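Local coordinates for protein NAD nucleotidase (Haemophilus influenzae, PDB 3ZTV) that hydrolyses NAD and nucleoside monophosphates as a zinc-dependent periplasmic 5'-nucleotidase, degrading NAD to adenosine and nicotinamide riboside, at residues A71-L76 / G101-D106; I153-L158 / K197-S202. All blocks are in the same frame, centred on the assembly; numbering follows the deposited sequence.

Interaction 1 of 2, residues A71-L76 / G101-D106. With ZN (zinc ion), chain B.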
loop_
_atom_site.group_PDB
_atom_site.type_symbol
_atom_site.label_atom_id
_atom_site.label_comp_id
_atom_site.label_asym_id
_atom_site.label_seq_id
_atom_site.Cartn_x
_atom_site.Cartn_y
_atom_site.Cartn_z
ATOM N N ALA A 71 10.963 -19.676 13.526
ATOM C CA ALA A 71 11.592 -20.918 13.914
ATOM C C ALA A 71 12.940 -20.639 14.564
ATOM O O ALA A 71 13.315 -21.325 15.513
ATOM C CB ALA A 71 11.768 -21.806 12.697
ATOM N N ILE A 72 13.663 -19.637 14.058
ATOM C CA ILE A 72 15.060 -19.433 14.461
ATOM C C ILE A 72 15.325 -18.186 15.294
ATOM O O ILE A 72 14.581 -17.201 15.214
ATOM C CB ILE A 72 16.019 -19.441 13.241
ATOM C CG1 ILE A 72 15.645 -18.359 12.218
ATOM C CG2 ILE A 72 16.064 -20.830 12.617
ATOM C CD1 ILE A 72 16.752 -18.119 11.198
ATOM N N THR A 73 16.403 -18.274 16.082
ATOM C CA THR A 73 16.982 -17.229 16.940
ATOM C C THR A 73 16.320 -17.205 18.301
ATOM O O THR A 73 15.090 -17.227 18.409
ATOM C CB THR A 73 17.030 -15.792 16.327
ATOM O OG1 THR A 73 15.755 -15.144 16.455
ATOM C CG2 THR A 73 17.487 -15.815 14.879
ATOM N N GLY A 74 17.144 -17.187 19.343
ATOM C CA GLY A 74 16.667 -17.080 20.707
ATOM C C GLY A 74 17.466 -17.904 21.703
ATOM O O GLY A 74 17.366 -17.659 22.903
ATOM N N THR A 75 18.226 -18.884 21.211
ATOM C CA THR A 75 19.078 -19.721 22.066
ATOM C C THR A 75 20.329 -20.124 21.291
ATOM O O THR A 75 20.428 -19.899 20.081
ATOM C CB THR A 75 18.389 -21.034 22.485
ATOM O OG1 THR A 75 18.434 -21.942 21.384
ATOM C CG2 THR A 75 16.937 -20.808 22.944
ATOM N N LEU A 76 21.281 -20.754 21.984
ATOM C CA LEU A 76 22.495 -21.245 21.329
ATOM C C LEU A 76 22.217 -22.353 20.313
ATOM O O LEU A 76 23.076 -22.677 19.495
ATOM C CB LEU A 76 23.540 -21.718 22.353
ATOM C CG LEU A 76 24.247 -20.629 23.163
ATOM C CD1 LEU A 76 25.171 -21.275 24.186
ATOM C CD2 LEU A 76 25.034 -19.704 22.255
ATOM N N GLY A 101 8.869 -15.750 9.314
ATOM C CA GLY A 101 8.709 -14.678 10.273
ATOM C C GLY A 101 9.703 -13.555 10.041
ATOM O O GLY A 101 10.305 -13.440 8.950
ATOM N N ASN A 102 9.859 -12.709 11.054
ATOM C CA ASN A 102 10.793 -11.598 10.965
ATOM C C ASN A 102 12.212 -12.031 11.289
ATOM O O ASN A 102 13.166 -11.612 10.621
ATOM C CB ASN A 102 10.374 -10.384 11.816
ATOM C CG ASN A 102 10.117 -10.730 13.273
ATOM O OD1 ASN A 102 9.418 -11.683 13.567
ATOM N ND2 ASN A 102 10.661 -9.945 14.183
ATOM N N HIS A 103 12.374 -12.889 12.285
ATOM C CA HIS A 103 13.717 -13.299 12.692
ATOM C C HIS A 103 14.384 -14.247 11.706
ATOM O O HIS A 103 15.596 -14.448 11.763
ATOM C CB HIS A 103 13.712 -13.884 14.102
ATOM C CG HIS A 103 13.587 -12.852 15.172
ATOM N ND1 HIS A 103 12.381 -12.471 15.709
ATOM C CD2 HIS A 103 14.529 -12.120 15.812
ATOM C CE1 HIS A 103 12.582 -11.553 16.638
ATOM N NE2 HIS A 103 13.880 -11.315 16.711
ATOM N N GLU A 104 13.616 -14.805 10.777
ATOM C CA GLU A 104 14.205 -15.606 9.716
ATOM C C GLU A 104 15.247 -14.814 8.911
ATOM O O GLU A 104 16.115 -15.411 8.274
ATOM C CB GLU A 104 13.117 -16.166 8.793
ATOM C CG GLU A 104 12.662 -17.591 9.147
ATOM C CD GLU A 104 11.899 -17.690 10.454
ATOM O OE1 GLU A 104 10.937 -16.922 10.643
ATOM O OE2 GLU A 104 12.235 -18.547 11.295
ATOM N N PHE A 105 15.175 -13.481 8.959
ATOM C CA PHE A 105 16.117 -12.627 8.233
ATOM C C PHE A 105 17.221 -12.006 9.112
ATOM O O PHE A 105 17.990 -11.173 8.625
ATOM C CB PHE A 105 15.354 -11.527 7.477
ATOM C CG PHE A 105 14.576 -12.040 6.300
ATOM C CD1 PHE A 105 15.202 -12.251 5.081
ATOM C CD2 PHE A 105 13.220 -12.326 6.409
ATOM C CE1 PHE A 105 14.492 -12.728 3.986
ATOM C CE2 PHE A 105 12.505 -12.808 5.319
ATOM C CZ PHE A 105 13.142 -13.000 4.106
ATOM N N ASP A 106 17.310 -12.402 10.385
ATOM C CA ASP A 106 18.277 -11.781 11.309
ATOM C C ASP A 106 19.742 -11.899 10.875
ATOM O O ASP A 106 20.550 -11.024 11.198
ATOM C CB ASP A 106 18.145 -12.365 12.715
ATOM C CG ASP A 106 17.003 -11.752 13.510
ATOM O OD1 ASP A 106 16.190 -10.972 12.938
ATOM O OD2 ASP A 106 16.916 -12.070 14.715
HETATM ZN ZN ZN B . 8.211 -12.551 14.974
HETATM O O HOH W 1 8.312 -12.414 16.973
#
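A bent E104 chain and the I72 side chain bring the two loops together. In E104 the chain folds at its second torsion (chi2 69°), which curls the carboxylate back, while I72 sets CG1 between its own backbone N and carbonyl carbon (chi1 58°), placing that carbon 3.5 Å from E104 OE2. OE2 accepts the N-H of I72, with E104 OE2 and I72 N 3.3 Å apart, and is reached nearly along its C-O axis; a weak, poorly directed bond from A71 N to E104 OE2 (2.8 Å) joins it. E104 OE1 accepts G101 N at 2.7 Å, on its anti side and somewhat out of the carboxylate plane, and also the N-H of D70. Further along, T73 OG1 bonds to its neighbour I72 O, on a lone pair in the carbonyl plane, and lies 3.3 Å from H103 CD2, the two side chains crossing at about a right angle. T73 CG2 packs near D106 CB at 4.1 Å, while D106 OD1 bonds to S168.

The sequence G101-N102-H103-E104 is the GNH(D/E) signature of metallophosphoesterases, a worked example of how this family builds its metal centre from loops. N102 coordinates one zinc ion together with D70, D226 and a water whose oxygen is 2.0 Å from the zinc ion. H103 donates its backbone N-H to D70 and sets its ring edge-to-face against H22, a ligand of the other zinc ion; T73 O in turn bonds to H22 ND1. E104 is thus a second-shell residue: four backbone N-H groups, that of A71 only weakly, converge on its buried carboxylate, an environment that would be expected to favour the ionised form and is consistent with E104 helping to position D70, which binds both zinc ions, beside the N102 loop.

Interaction 2 of 2, residues I153-L158 / K197-S202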
loop_
_atom_site.group_PDB
_atom_site.type_symbol
_atom_site.label_atom_id
_atom_site.label_comp_id
_atom_site.label_asym_id
_atom_site.label_seq_id
_atom_site.Cartn_x
_atom_site.Cartn_y
_atom_site.Cartn_z
ATOM N N ILE A 153 -8.815 -26.464 -0.772
ATOM C CA ILE A 153 -8.567 -25.493 0.280
ATOM C C ILE A 153 -7.241 -24.803 -0.016
ATOM O O ILE A 153 -6.242 -25.464 -0.297
ATOM C CB ILE A 153 -8.522 -26.163 1.670
ATOM C CG1 ILE A 153 -9.830 -26.923 1.938
ATOM C CG2 ILE A 153 -8.258 -25.135 2.758
ATOM C CD1 ILE A 153 -9.905 -27.597 3.300
ATOM N N ALA A 154 -7.241 -23.476 0.012
ATOM C CA ALA A 154 -6.017 -22.722 -0.222
ATOM C C ALA A 154 -5.399 -22.268 1.090
ATOM O O ALA A 154 -6.111 -21.917 2.041
ATOM C CB ALA A 154 -6.306 -21.520 -1.111
ATOM N N ILE A 155 -4.070 -22.273 1.137
ATOM C CA ILE A 155 -3.355 -21.686 2.255
ATOM C C ILE A 155 -2.344 -20.667 1.723
ATOM O O ILE A 155 -1.591 -20.950 0.787
ATOM C CB ILE A 155 -2.700 -22.758 3.149
ATOM C CG1 ILE A 155 -2.004 -22.104 4.346
ATOM C CG2 ILE A 155 -1.776 -23.646 2.352
ATOM C CD1 ILE A 155 -1.681 -23.069 5.476
ATOM N N ILE A 156 -2.367 -19.475 2.308
ATOM C CA ILE A 156 -1.559 -18.334 1.877
ATOM C C ILE A 156 -0.595 -17.979 3.004
ATOM O O ILE A 156 -1.007 -17.898 4.159
ATOM C CB ILE A 156 -2.460 -17.100 1.614
ATOM C CG1 ILE A 156 -3.521 -17.391 0.555
ATOM C CG2 ILE A 156 -1.644 -15.870 1.220
ATOM C CD1 ILE A 156 -4.646 -16.390 0.581
ATOM N N GLY A 157 0.685 -17.760 2.695
ATOM C CA GLY A 157 1.626 -17.337 3.718
ATOM C C GLY A 157 1.761 -15.825 3.761
ATOM O O GLY A 157 1.568 -15.161 2.739
ATOM N N LEU A 158 2.137 -15.271 4.912
ATOM C CA LEU A 158 2.267 -13.819 5.054
ATOM C C LEU A 158 3.247 -13.458 6.167
ATOM O O LEU A 158 3.243 -14.100 7.224
ATOM C CB LEU A 158 0.895 -13.189 5.355
ATOM C CG LEU A 158 0.673 -11.718 4.974
ATOM C CD1 LEU A 158 0.548 -11.547 3.465
ATOM C CD2 LEU A 158 -0.585 -11.175 5.663
ATOM N N LYS A 197 -12.665 -21.851 0.581
ATOM C CA LYS A 197 -12.097 -22.180 1.880
ATOM C C LYS A 197 -10.635 -21.758 1.829
ATOM O O LYS A 197 -9.839 -22.308 1.051
ATOM C CB LYS A 197 -12.230 -23.675 2.142
ATOM C CG LYS A 197 -13.681 -24.120 2.258
ATOM C CD LYS A 197 -13.790 -25.633 2.372
ATOM C CE LYS A 197 -13.654 -26.317 1.029
ATOM N NZ LYS A 197 -14.849 -26.045 0.183
ATOM N N ILE A 198 -10.290 -20.763 2.651
ATOM C CA ILE A 198 -8.967 -20.139 2.595
ATOM C C ILE A 198 -8.406 -19.929 4.000
ATOM O O ILE A 198 -9.071 -19.345 4.876
ATOM C CB ILE A 198 -9.008 -18.798 1.824
ATOM C CG1 ILE A 198 -9.528 -19.036 0.398
ATOM C CG2 ILE A 198 -7.630 -18.156 1.787
ATOM C CD1 ILE A 198 -9.569 -17.790 -0.494
ATOM N N ILE A 199 -7.182 -20.423 4.192
ATOM C CA ILE A 199 -6.450 -20.296 5.442
ATOM C C ILE A 199 -5.287 -19.341 5.214
ATOM O O ILE A 199 -4.572 -19.455 4.213
ATOM C CB ILE A 199 -5.836 -21.650 5.862
ATOM C CG1 ILE A 199 -6.890 -22.757 5.876
ATOM C CG2 ILE A 199 -5.103 -21.529 7.209
ATOM C CD1 ILE A 199 -8.010 -22.516 6.819
ATOM N N LEU A 200 -5.103 -18.394 6.128
ATOM C CA LEU A 200 -3.964 -17.484 6.069
ATOM C C LEU A 200 -3.018 -17.834 7.228
ATOM O O LEU A 200 -3.413 -17.809 8.399
ATOM C CB LEU A 200 -4.458 -16.043 6.182
ATOM C CG LEU A 200 -3.411 -14.935 6.102
ATOM C CD1 LEU A 200 -2.790 -14.907 4.716
ATOM C CD2 LEU A 200 -4.031 -13.589 6.440
ATOM N N LEU A 201 -1.788 -18.196 6.885
ATOM C CA LEU A 201 -0.734 -18.537 7.841
ATOM C C LEU A 201 0.172 -17.308 7.915
ATOM O O LEU A 201 0.996 -17.067 7.017
ATOM C CB LEU A 201 0.027 -19.770 7.352
ATOM C CG LEU A 201 1.125 -20.320 8.261
ATOM C CD1 LEU A 201 0.596 -20.667 9.655
ATOM C CD2 LEU A 201 1.794 -21.522 7.628
ATOM N N SER A 202 -0.033 -16.494 8.943
ATOM C CA SER A 202 0.470 -15.121 8.965
ATOM C C SER A 202 1.286 -14.746 10.191
ATOM O O SER A 202 0.792 -14.744 11.318
ATOM C CB SER A 202 -0.681 -14.127 8.827
ATOM O OG SER A 202 -0.219 -12.805 9.066
#
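L200 pushes a methyl into the notch between I156 and L158. With CG anti to the backbone N (chi1 -178°), its CD1 lies 3.8 Å from I156 CG2 and 4.1 Å from L158 CB, and fits over the carbonyl of I156. I156 CD1 reaches the other way along the strand and meets I198 CG2 at 3.7 Å, so its two branches divide between the paired L200 and I198, two residues earlier. On the face carrying I155, I199 and L201, I155 CD1 settles between I199 CG2 and L201 CB; G157, without a side chain, is the partner of L201, whose own chain packs on A68 and V223. Five backbone hydrogen bonds hold the parallel strands in register, among them I199 N to A154 O at 2.8 Å. The strands, second and third across a mixed six-stranded sheet of the calcineurin-like phosphoesterase fold, are joined by a beta-alpha-beta crossover whose helix 179-191 covers A154, I156 and L158, L190 and M186 lying against I156. At the entry end the K197 chain runs past I153, K197 CE lying 4.0 Å from I153 CG1, before bending to its salt bridge with E151. At the exit end L158 CD2 touches S202 OG (3.8 Å), a hydroxyl that hydrogen-bonds to N209 and to the backbone N of A204, just past H203, a probable zinc ligand.

Overall arrangement
Both contacts lie in the calcineurin-like phosphoesterase region, interaction 1 closing along the chain before interaction 2 opens. Their centres are 22 Å apart and their nearest atoms about 6 Å, without touching. Interaction 1 joins the loops that follow strands 63-67 and 97-99 of the seven-stranded sheet, whereas interaction 2 pairs two inner strands of the six-stranded sheet. T99, at the end of strand 97-99, makes weak hydrogen bonds to L158 N and L201 O, linking the sheets. Strand 198-203 ends at H203, probably a zinc ligand, so interaction 2 leads toward the zinc centre that interaction 1 helps to build: the sheets supply the frame, and strand ends and following loops carry the metal ligands.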